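Local coordinates for uncharacterized protein (Bacteroides cellulosilyticus, PDB 5JVK) that belongs to glycoside hydrolase family 39 and probably hydrolyses O-glycosidic bonds within carbohydrate chains, as an endo-acting enzyme of a gut symbiont, at residues E422-G427 with V431-Q436; Y206-M211 with P242-V247; V108-P113 with R123-A128; Y285-Y290 with P317-I322. All coordinates share one frame; numbering follows the deposited sequence.

Contact 1. Residues E422-G427 with V431-Q436; sequences ETLLDG and VLAFGQ
Glu422 to Leu425 and Val431 to Ala433 run antiparallel, 172° apart, as the two arms of a beta hairpin whose register slips by one residue at a classic bulge, Leu424 and Leu425 both facing Val431. Ala433 N binds Glu422 O at 2.8 Å, while the return bond from Glu422 N is weak. At the bulge Val431 O takes a bond from Leu425 N at 3.1 Å, in the carbonyl plane on a lone pair, and a weaker, bent one from Leu424 N. Val431 N answers with a straight bond to Leu425 O of 3.0 Å, though it comes in from above the plane of that carbonyl. Val431 also carries the apolar contact. With CG1 anti to the backbone N (chi1 -177°), its two methyls divide between the bulge residues: CG1 touches Leu424 CB at 3.8 Å, and CG2 touches Leu425 CB at 3.9 Å. Leu424 CD1 reaches on to Ala433 CB, 4.0 Å away. On the other face Thr423 and Leu432 lie side by side, with Thr423 CG2 4.1 Å from Leu432 CD2. Ile455 packs against both Leu425 and Val431, while Arg366 of helix 350-366 bonds Thr423 OG1 and forms a salt bridge with Asp426. If Val431 were an alanine, each bulge leucine would probably lose the methyl it packs on, and a gap would open beside Ile455. Backbone bonds thus fix the bulge, and branched apolar groups fill the face onto which it turns two successive side chains.

Contact 2. Residues Y206-M211 with P242-V247; sequences YAVKEM and PTVKKV
In the outer ring of helices around the barrel, Val208 and Lys209 of helix 194-211 meet Val244 and Val247 of helix 229-247 near the C-terminal ends of both. The two backbones draw together in that direction: the CA atoms of Val208 and Val244 are 7.0 Å apart, those of Lys209 and Val247 6.0 Å. The inner pair is purely aliphatic. Val208 CG2 touches Val244 CG1 at 3.7 Å, the two side chains crossing at about a right angle, and Val208 CG1 stands somewhat farther from the same methyl. These helices follow the third and fourth strands of the eight-stranded beta/alpha barrel, 168-174 and 217-220, and are neighbours in the ring. Val208 also touches Trp218 of the fourth strand, which joins the pair to the barrel wall, and Val244 touches Leu204 in the facing helix. The outer pair is closer and lies at the surface. Val247 has CG1 anti to its backbone N (chi1 172°), which carries this methyl to Lys209 CB at 3.4 Å and to Lys209 CA at 3.6 Å. From there the lysine chain runs extended through CG, 3.8 Å from Val247 CG1, and bends only at its last torsion; its aliphatic base does the packing and the ammonium group takes no part. On the inner side of helix 229-247, Lys245 forms a salt bridge with Asp283.

Contact 3. Residues V108-P113 with R123-A128; sequences VCVHPP and RLIRMA
Val108 and Val110, at the end of strand 106-109 and just beyond it, face Ile125 of helix 118-127; the closest pair of CA atoms, those of Val108 and Ile125, is 8.1 Å apart, and no hydrogen bond crosses this distance. Side chains alone span it. The two valines, separated by one residue in an extended chain, turn to the same side, and the branches of one isoleucine are shared between them. Ile125 CG2 meets Val108 CG1 at 4.0 Å, the two side chains crossing at a slant. Ile125 CD1 goes to the other valine, approaching tip to tip: it lies 3.7 Å from Val110 CG2 and 4.1 Å from Val110 CG1, near both prongs of the fork. This is the first beta-alpha-beta unit of the barrel, in which strand 106-109 passes through helix 118-127 to the parallel strand 132-138, with Ile125 on the helix face that covers the strands. Ile133 of that second strand touches Val108, Val110 and Ile125, completing an apolar cluster. Val108 holds CG1 in the crowded position between its backbone N and carbonyl carbon (chi1 65°), and it is this methyl that meets the isoleucine. Ile125 places CG1 beside its backbone N (chi1 -68°) and continues nearly extended to CD1, a reach that carries the terminal methyl as far as Val110. On another side of helix 118-127, Leu124 and Met127 touch Val18 of strand 18-20, in the N-terminal sheet.

Contact 4. Residues Y285-Y290 with P317-I322; sequences YSIHPY and PYLKKI
The one flat group in this contact, the ring of Tyr285, meets Leu319 through the hydroxyl at its edge; neither face of the ring is covered by the facing segment. Tyr285 OH is set into the side of the leucine, 3.5 Å from Leu319 CD2 and 3.7 Å from Leu319 CB, a van der Waals contact of hydroxyl oxygen against carbon. Tyr285 CG lies between the backbone N and the carbonyl carbon (chi1 69°), which sends the long ring outward from the strand to the helix. Ile287, two residues on and on the same side, supplies the second contact: its CD1 meets Leu319 CD1 tip to tip at 3.6 Å. The CA atoms of Ile287 and Leu319 are 10.0 Å apart, a distance bridged by the two extended side chains. Strand 284-287 is the sixth of the barrel, and helix 312-325 packs outside it before the chain returns in strand 335-341, whose Val336 also touches Tyr285. Cutting Leu319 back to an alanine is likely to strip Ile287 CD1 of its mate across the contact and open a gap beside the tyrosine hydroxyl. Beyond the strand the chain enters the probable active site: His288 bonds Glu223 and Tyr290 bonds Glu340, glutamates just after the fourth strand and near the C-terminal end of the seventh, where clan GH-A enzymes carry their acid/base and nucleophile. Chemically the strand is two-sided: on the outside an isoleucine methyl and the end of a tyrosine meet the helix, while polar side chains such as Ser286, bonded to Glu219, turn inward.

In the fold
Contacts 3 and 4 are buried and alike: each sets a helix against the strand before it in the same eight-stranded barrel, with side chains alone and no hydrogen bond across. They come within about 6 Å at their nearest atoms without touching. Contact 2 belongs to the barrel too, but joins two helices of the outer ring, grading from a buried valine pair to an exposed lysine and valine. Contact 1 stands apart, its centre about 43 Å from that of contact 2, in the antiparallel sheet that follows the barrel; there backbone hydrogen bonds predominate and the apolar groups, only partly buried, supplement them.

Contact 1. Residues E422-G427 with V431-Q436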
# COMPACT_ATOMS: atom_id res chain seq x y z
N GLU A 422 -20.48 12.23 -2.11
CA GLU A 422 -21.42 12.16 -3.23
C GLU A 422 -20.80 11.58 -4.49
O GLU A 422 -19.62 11.81 -4.77
CB GLU A 422 -21.90 13.58 -3.53
CG GLU A 422 -23.28 13.68 -4.15
CD GLU A 422 -23.78 15.11 -4.14
OE1 GLU A 422 -23.04 16.01 -4.63
OE2 GLU A 422 -24.90 15.35 -3.64
N THR A 423 -21.59 10.81 -5.23
CA THR A 423 -21.24 10.41 -6.59
C THR A 423 -21.87 11.41 -7.56
O THR A 423 -23.09 11.41 -7.73
CB THR A 423 -21.73 8.98 -6.92
OG1 THR A 423 -21.21 8.05 -5.96
CG2 THR A 423 -21.27 8.55 -8.31
N LEU A 424 -21.05 12.27 -8.15
CA LEU A 424 -21.52 13.18 -9.21
C LEU A 424 -21.72 12.44 -10.53
O LEU A 424 -22.68 12.71 -11.25
CB LEU A 424 -20.55 14.36 -9.42
CG LEU A 424 -20.64 15.52 -8.42
CD1 LEU A 424 -20.16 15.11 -7.04
CD2 LEU A 424 -19.84 16.72 -8.91
N LEU A 425 -20.81 11.52 -10.85
CA LEU A 425 -20.87 10.71 -12.07
C LEU A 425 -20.28 9.33 -11.79
O LEU A 425 -19.32 9.20 -11.04
CB LEU A 425 -20.10 11.39 -13.20
CG LEU A 425 -20.08 10.73 -14.58
CD1 LEU A 425 -21.47 10.67 -15.21
CD2 LEU A 425 -19.12 11.47 -15.49
N ASP A 426 -20.86 8.31 -12.42
CA ASP A 426 -20.47 6.92 -12.20
C ASP A 426 -20.39 6.20 -13.55
O ASP A 426 -20.77 6.77 -14.58
CB ASP A 426 -21.50 6.24 -11.28
CG ASP A 426 -20.92 5.10 -10.46
OD1 ASP A 426 -19.85 4.55 -10.81
OD2 ASP A 426 -21.54 4.75 -9.43
N GLY A 427 -19.88 4.98 -13.55
CA GLY A 427 -19.80 4.15 -14.75
C GLY A 427 -18.43 4.21 -15.39
O GLY A 427 -17.41 4.10 -14.70
N VAL A 431 -16.81 10.77 -11.20
CA VAL A 431 -16.59 12.04 -10.51
C VAL A 431 -17.15 11.88 -9.10
O VAL A 431 -18.36 11.70 -8.93
CB VAL A 431 -17.25 13.24 -11.23
CG1 VAL A 431 -16.91 14.54 -10.50
CG2 VAL A 431 -16.78 13.32 -12.68
N LEU A 432 -16.27 11.92 -8.10
CA LEU A 432 -16.62 11.60 -6.72
C LEU A 432 -16.23 12.75 -5.80
O LEU A 432 -15.19 13.37 -6.01
CB LEU A 432 -15.87 10.34 -6.27
CG LEU A 432 -15.87 9.12 -7.20
CD1 LEU A 432 -14.89 8.08 -6.69
CD2 LEU A 432 -17.27 8.55 -7.33
N ALA A 433 -17.06 13.02 -4.80
CA ALA A 433 -16.81 14.09 -3.82
C ALA A 433 -16.47 13.51 -2.45
O ALA A 433 -17.11 12.56 -2.00
CB ALA A 433 -18.02 14.99 -3.71
N PHE A 434 -15.45 14.07 -1.81
CA PHE A 434 -15.06 13.70 -0.45
C PHE A 434 -15.04 14.96 0.40
O PHE A 434 -15.01 16.07 -0.13
CB PHE A 434 -13.68 13.04 -0.45
CG PHE A 434 -13.66 11.71 -1.14
CD1 PHE A 434 -13.78 10.53 -0.41
CD2 PHE A 434 -13.52 11.63 -2.52
CE1 PHE A 434 -13.76 9.30 -1.05
CE2 PHE A 434 -13.49 10.40 -3.16
CZ PHE A 434 -13.62 9.23 -2.42
N GLY A 435 -15.04 14.78 1.72
CA GLY A 435 -15.14 15.93 2.61
C GLY A 435 -15.09 15.65 4.09
O GLY A 435 -14.80 14.54 4.52
N GLN A 436 -15.40 16.69 4.85
CA GLN A 436 -15.28 16.69 6.31
C GLN A 436 -16.57 17.24 6.92
O GLN A 436 -17.03 18.31 6.53
CB GLN A 436 -14.10 17.58 6.71
CG GLN A 436 -13.62 17.40 8.14
CD GLN A 436 -12.36 18.20 8.44
OE1 GLN A 436 -12.01 19.14 7.71
NE2 GLN A 436 -11.67 17.83 9.51

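Contact 2. Residues Y206-M211 with P242-V247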
# COMPACT_ATOMS: atom_id res chain seq x y z
N TYR A 206 3.50 -15.44 23.27
CA TYR A 206 4.80 -14.89 23.69
C TYR A 206 5.12 -13.60 22.94
O TYR A 206 5.52 -12.60 23.55
CB TYR A 206 5.93 -15.90 23.48
CG TYR A 206 7.31 -15.28 23.49
CD1 TYR A 206 8.00 -15.02 22.30
CD2 TYR A 206 7.92 -14.90 24.69
CE1 TYR A 206 9.25 -14.43 22.31
CE2 TYR A 206 9.17 -14.31 24.71
CZ TYR A 206 9.84 -14.08 23.51
OH TYR A 206 11.08 -13.49 23.53
N ALA A 207 4.98 -13.64 21.61
CA ALA A 207 5.25 -12.49 20.75
C ALA A 207 4.36 -11.29 21.07
O ALA A 207 4.82 -10.15 21.06
CB ALA A 207 5.12 -12.87 19.28
N VAL A 208 3.08 -11.56 21.36
CA VAL A 208 2.10 -10.52 21.70
C VAL A 208 2.43 -9.87 23.05
O VAL A 208 2.36 -8.65 23.18
CB VAL A 208 0.66 -11.09 21.67
CG1 VAL A 208 -0.35 -10.09 22.21
CG2 VAL A 208 0.28 -11.51 20.25
N LYS A 209 2.77 -10.70 24.04
CA LYS A 209 3.22 -10.23 25.36
C LYS A 209 4.41 -9.27 25.25
O LYS A 209 4.40 -8.19 25.84
CB LYS A 209 3.63 -11.41 26.25
CG LYS A 209 3.65 -11.11 27.74
CD LYS A 209 4.46 -12.15 28.50
CE LYS A 209 4.58 -11.83 29.98
NZ LYS A 209 3.30 -12.08 30.72
N GLU A 210 5.41 -9.70 24.49
CA GLU A 210 6.68 -8.98 24.35
C GLU A 210 6.48 -7.59 23.75
O GLU A 210 6.98 -6.61 24.29
CB GLU A 210 7.63 -9.80 23.46
CG GLU A 210 9.05 -9.25 23.32
CD GLU A 210 9.86 -9.27 24.61
OE1 GLU A 210 9.47 -9.97 25.58
OE2 GLU A 210 10.90 -8.58 24.65
N MET A 211 5.75 -7.54 22.65
CA MET A 211 5.46 -6.28 21.96
C MET A 211 4.44 -5.43 22.72
O MET A 211 4.59 -4.21 22.81
CB MET A 211 4.95 -6.54 20.54
CG MET A 211 5.98 -7.18 19.63
SD MET A 211 7.34 -6.05 19.32
CE MET A 211 8.55 -7.16 18.59
N PRO A 242 -8.19 -17.54 22.46
CA PRO A 242 -8.19 -17.32 23.92
C PRO A 242 -6.78 -17.22 24.54
O PRO A 242 -6.58 -16.42 25.44
CB PRO A 242 -8.95 -18.53 24.47
CG PRO A 242 -8.82 -19.58 23.42
CD PRO A 242 -8.82 -18.83 22.12
N THR A 243 -5.84 -18.03 24.05
CA THR A 243 -4.44 -17.99 24.51
C THR A 243 -3.80 -16.61 24.32
O THR A 243 -3.10 -16.13 25.21
CB THR A 243 -3.56 -19.02 23.76
OG1 THR A 243 -4.20 -20.31 23.76
CG2 THR A 243 -2.19 -19.16 24.41
N VAL A 244 -4.05 -16.00 23.17
CA VAL A 244 -3.45 -14.71 22.82
C VAL A 244 -4.19 -13.53 23.48
O VAL A 244 -3.55 -12.61 23.99
CB VAL A 244 -3.38 -14.52 21.29
CG1 VAL A 244 -2.93 -13.11 20.93
CG2 VAL A 244 -2.43 -15.54 20.67
N LYS A 245 -5.52 -13.55 23.46
CA LYS A 245 -6.32 -12.45 24.02
C LYS A 245 -6.23 -12.32 25.55
O LYS A 245 -6.41 -11.23 26.09
CB LYS A 245 -7.79 -12.58 23.61
CG LYS A 245 -8.04 -12.39 22.12
CD LYS A 245 -7.99 -10.93 21.69
CE LYS A 245 -9.27 -10.18 22.03
NZ LYS A 245 -9.26 -8.80 21.49
N LYS A 246 -5.96 -13.43 26.24
CA LYS A 246 -5.70 -13.41 27.68
C LYS A 246 -4.43 -12.62 28.01
O LYS A 246 -4.39 -11.89 29.00
CB LYS A 246 -5.59 -14.84 28.22
CG LYS A 246 -5.73 -14.97 29.73
CD LYS A 246 -5.99 -16.42 30.13
CE LYS A 246 -6.42 -16.55 31.59
NZ LYS A 246 -5.28 -16.33 32.53
N VAL A 247 -3.42 -12.77 27.15
CA VAL A 247 -2.13 -12.08 27.29
C VAL A 247 -2.22 -10.58 26.93
O VAL A 247 -1.55 -9.76 27.56
CB VAL A 247 -1.04 -12.78 26.45
CG1 VAL A 247 0.25 -11.98 26.41
CG2 VAL A 247 -0.78 -14.18 27.00

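Contact 3. Residues V108-P113 with R123-A128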
# COMPACT_ATOMS: atom_id res chain seq x y z
N VAL A 108 1.03 -0.59 3.65
CA VAL A 108 1.89 -1.16 2.61
C VAL A 108 2.66 -2.37 3.15
O VAL A 108 3.13 -2.36 4.28
CB VAL A 108 2.86 -0.10 2.04
CG1 VAL A 108 3.86 0.38 3.09
CG2 VAL A 108 3.58 -0.63 0.81
N CYS A 109 2.77 -3.42 2.33
CA CYS A 109 3.52 -4.62 2.70
C CYS A 109 5.01 -4.36 2.53
O CYS A 109 5.44 -3.90 1.47
CB CYS A 109 3.09 -5.82 1.85
SG CYS A 109 1.39 -6.34 2.20
N VAL A 110 5.79 -4.66 3.57
CA VAL A 110 7.21 -4.34 3.62
C VAL A 110 8.03 -5.58 3.98
O VAL A 110 7.90 -6.13 5.08
CB VAL A 110 7.51 -3.23 4.66
CG1 VAL A 110 8.97 -2.79 4.56
CG2 VAL A 110 6.58 -2.05 4.47
N HIS A 111 8.87 -6.02 3.04
CA HIS A 111 9.87 -7.05 3.31
C HIS A 111 11.12 -6.38 3.90
O HIS A 111 11.28 -5.16 3.76
CB HIS A 111 10.23 -7.80 2.03
CG HIS A 111 9.07 -8.47 1.38
ND1 HIS A 111 8.42 -9.54 1.96
CD2 HIS A 111 8.43 -8.23 0.22
CE1 HIS A 111 7.43 -9.93 1.17
NE2 HIS A 111 7.42 -9.15 0.11
N PRO A 112 12.00 -7.15 4.57
CA PRO A 112 13.25 -6.58 5.10
C PRO A 112 14.09 -5.90 4.00
O PRO A 112 14.20 -6.45 2.90
CB PRO A 112 13.99 -7.80 5.65
CG PRO A 112 12.91 -8.76 6.00
CD PRO A 112 11.85 -8.57 4.97
N PRO A 113 14.64 -4.70 4.28
CA PRO A 113 15.52 -4.07 3.29
C PRO A 113 16.79 -4.88 3.03
O PRO A 113 17.33 -5.49 3.95
CB PRO A 113 15.87 -2.72 3.92
CG PRO A 113 14.78 -2.45 4.89
CD PRO A 113 14.37 -3.80 5.42
N ARG A 123 11.68 6.09 6.11
CA ARG A 123 11.58 7.49 5.67
C ARG A 123 10.89 7.55 4.30
O ARG A 123 10.07 8.44 4.06
CB ARG A 123 12.97 8.12 5.61
CG ARG A 123 13.00 9.62 5.35
CD ARG A 123 14.42 10.16 5.47
NE ARG A 123 14.68 11.29 4.58
CZ ARG A 123 15.90 11.75 4.25
NH1 ARG A 123 17.01 11.20 4.74
NH2 ARG A 123 16.00 12.79 3.42
N LEU A 124 11.22 6.60 3.42
CA LEU A 124 10.58 6.50 2.11
C LEU A 124 9.12 6.04 2.20
O LEU A 124 8.28 6.50 1.42
CB LEU A 124 11.37 5.56 1.19
CG LEU A 124 12.77 6.06 0.79
CD1 LEU A 124 13.67 4.92 0.36
CD2 LEU A 124 12.68 7.10 -0.31
N ILE A 125 8.82 5.15 3.15
CA ILE A 125 7.43 4.74 3.43
C ILE A 125 6.61 5.93 3.95
O ILE A 125 5.45 6.09 3.55
CB ILE A 125 7.37 3.56 4.44
CG1 ILE A 125 7.93 2.28 3.79
CG2 ILE A 125 5.93 3.30 4.89
CD1 ILE A 125 8.38 1.22 4.78
N ARG A 126 7.20 6.74 4.83
CA ARG A 126 6.53 7.92 5.40
C ARG A 126 6.13 8.94 4.33
O ARG A 126 5.00 9.43 4.34
CB ARG A 126 7.43 8.60 6.45
CG ARG A 126 6.95 9.96 6.95
CD ARG A 126 5.57 9.91 7.60
NE ARG A 126 5.12 11.24 8.00
CZ ARG A 126 4.65 12.18 7.18
NH1 ARG A 126 4.54 11.98 5.87
NH2 ARG A 126 4.27 13.36 7.68
N MET A 127 7.05 9.25 3.42
CA MET A 127 6.80 10.24 2.37
C MET A 127 5.79 9.77 1.30
O MET A 127 5.27 10.59 0.55
CB MET A 127 8.12 10.68 1.71
CG MET A 127 9.02 11.49 2.63
SD MET A 127 10.50 12.12 1.81
CE MET A 127 11.42 10.60 1.56
N ALA A 128 5.54 8.46 1.23
CA ALA A 128 4.46 7.91 0.40
C ALA A 128 3.06 8.08 1.03
O ALA A 128 2.06 7.86 0.35
CB ALA A 128 4.72 6.44 0.10

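Contact 4. Residues Y285-Y290 with P317-I322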
# COMPACT_ATOMS: atom_id res chain seq x y z
N TYR A 285 -11.18 -10.65 10.11
CA TYR A 285 -10.54 -11.52 9.12
C TYR A 285 -9.93 -10.70 8.00
O TYR A 285 -10.23 -9.51 7.87
CB TYR A 285 -11.53 -12.56 8.56
CG TYR A 285 -12.63 -12.01 7.67
CD1 TYR A 285 -12.51 -12.03 6.27
CD2 TYR A 285 -13.80 -11.50 8.22
CE1 TYR A 285 -13.52 -11.53 5.46
CE2 TYR A 285 -14.82 -11.01 7.41
CZ TYR A 285 -14.67 -11.02 6.04
OH TYR A 285 -15.69 -10.53 5.25
N SER A 286 -9.08 -11.33 7.20
CA SER A 286 -8.40 -10.66 6.10
C SER A 286 -8.66 -11.30 4.74
O SER A 286 -8.91 -12.51 4.65
CB SER A 286 -6.89 -10.61 6.36
OG SER A 286 -6.34 -11.91 6.45
N ILE A 287 -8.60 -10.48 3.70
CA ILE A 287 -8.72 -10.92 2.31
C ILE A 287 -7.55 -10.39 1.47
O ILE A 287 -6.98 -9.35 1.78
CB ILE A 287 -10.06 -10.48 1.67
CG1 ILE A 287 -10.27 -8.96 1.78
CG2 ILE A 287 -11.22 -11.22 2.31
CD1 ILE A 287 -11.23 -8.42 0.76
N HIS A 288 -7.22 -11.12 0.40
CA HIS A 288 -6.20 -10.73 -0.57
C HIS A 288 -6.86 -10.60 -1.95
O HIS A 288 -6.59 -11.41 -2.84
CB HIS A 288 -5.08 -11.78 -0.61
CG HIS A 288 -4.17 -11.76 0.58
ND1 HIS A 288 -3.00 -12.49 0.62
CD2 HIS A 288 -4.23 -11.09 1.75
CE1 HIS A 288 -2.40 -12.29 1.77
NE2 HIS A 288 -3.12 -11.44 2.48
N PRO A 289 -7.74 -9.60 -2.14
CA PRO A 289 -8.56 -9.55 -3.35
C PRO A 289 -7.81 -9.01 -4.58
O PRO A 289 -8.09 -7.90 -5.04
CB PRO A 289 -9.70 -8.62 -2.93
CG PRO A 289 -9.01 -7.62 -2.06
CD PRO A 289 -7.99 -8.42 -1.29
N TYR A 290 -6.87 -9.79 -5.09
CA TYR A 290 -6.10 -9.40 -6.26
C TYR A 290 -6.99 -9.39 -7.51
O TYR A 290 -7.64 -10.39 -7.81
CB TYR A 290 -4.90 -10.34 -6.49
CG TYR A 290 -3.73 -10.09 -5.57
CD1 TYR A 290 -2.75 -9.15 -5.90
CD2 TYR A 290 -3.57 -10.80 -4.37
CE1 TYR A 290 -1.66 -8.92 -5.08
CE2 TYR A 290 -2.48 -10.57 -3.54
CZ TYR A 290 -1.53 -9.63 -3.90
OH TYR A 290 -0.44 -9.38 -3.09
N PRO A 317 -18.89 -3.28 -0.39
CA PRO A 317 -20.23 -3.34 0.22
C PRO A 317 -20.71 -4.75 0.58
O PRO A 317 -21.46 -4.90 1.55
CB PRO A 317 -21.15 -2.75 -0.85
CG PRO A 317 -20.26 -1.90 -1.68
CD PRO A 317 -18.96 -2.65 -1.72
N TYR A 318 -20.30 -5.76 -0.19
CA TYR A 318 -20.69 -7.15 0.06
C TYR A 318 -20.14 -7.68 1.38
O TYR A 318 -20.87 -8.30 2.15
CB TYR A 318 -20.29 -8.05 -1.11
CG TYR A 318 -20.44 -9.54 -0.85
CD1 TYR A 318 -21.70 -10.15 -0.82
CD2 TYR A 318 -19.32 -10.34 -0.64
CE1 TYR A 318 -21.84 -11.51 -0.58
CE2 TYR A 318 -19.45 -11.70 -0.40
CZ TYR A 318 -20.70 -12.29 -0.37
OH TYR A 318 -20.79 -13.64 -0.12
N LEU A 319 -18.86 -7.44 1.66
CA LEU A 319 -18.24 -7.91 2.91
C LEU A 319 -18.64 -7.06 4.12
O LEU A 319 -18.60 -7.54 5.25
CB LEU A 319 -16.72 -7.96 2.78
CG LEU A 319 -16.19 -8.89 1.69
CD1 LEU A 319 -14.67 -8.82 1.66
CD2 LEU A 319 -16.66 -10.33 1.87
N LYS A 320 -19.01 -5.80 3.87
CA LYS A 320 -19.58 -4.93 4.91
C LYS A 320 -20.91 -5.50 5.39
O LYS A 320 -21.16 -5.58 6.59
CB LYS A 320 -19.77 -3.52 4.35
CG LYS A 320 -20.04 -2.45 5.39
CD LYS A 320 -20.26 -1.10 4.71
CE LYS A 320 -20.08 0.07 5.66
NZ LYS A 320 -21.20 0.21 6.62
N LYS A 321 -21.76 -5.88 4.44
CA LYS A 321 -23.05 -6.54 4.71
C LYS A 321 -22.88 -7.81 5.56
O LYS A 321 -23.60 -7.99 6.54
CB LYS A 321 -23.76 -6.86 3.39
CG LYS A 321 -25.12 -7.54 3.50
CD LYS A 321 -25.61 -7.99 2.12
CE LYS A 321 -26.75 -9.00 2.21
NZ LYS A 321 -28.04 -8.38 2.62
N ILE A 322 -21.93 -8.66 5.19
CA ILE A 322 -21.67 -9.92 5.90
C ILE A 322 -21.33 -9.64 7.36
O ILE A 322 -21.91 -10.26 8.26
CB ILE A 322 -20.53 -10.75 5.25
CG1 ILE A 322 -20.92 -11.23 3.83
CG2 ILE A 322 -20.15 -11.95 6.11
CD1 ILE A 322 -22.15 -12.11 3.75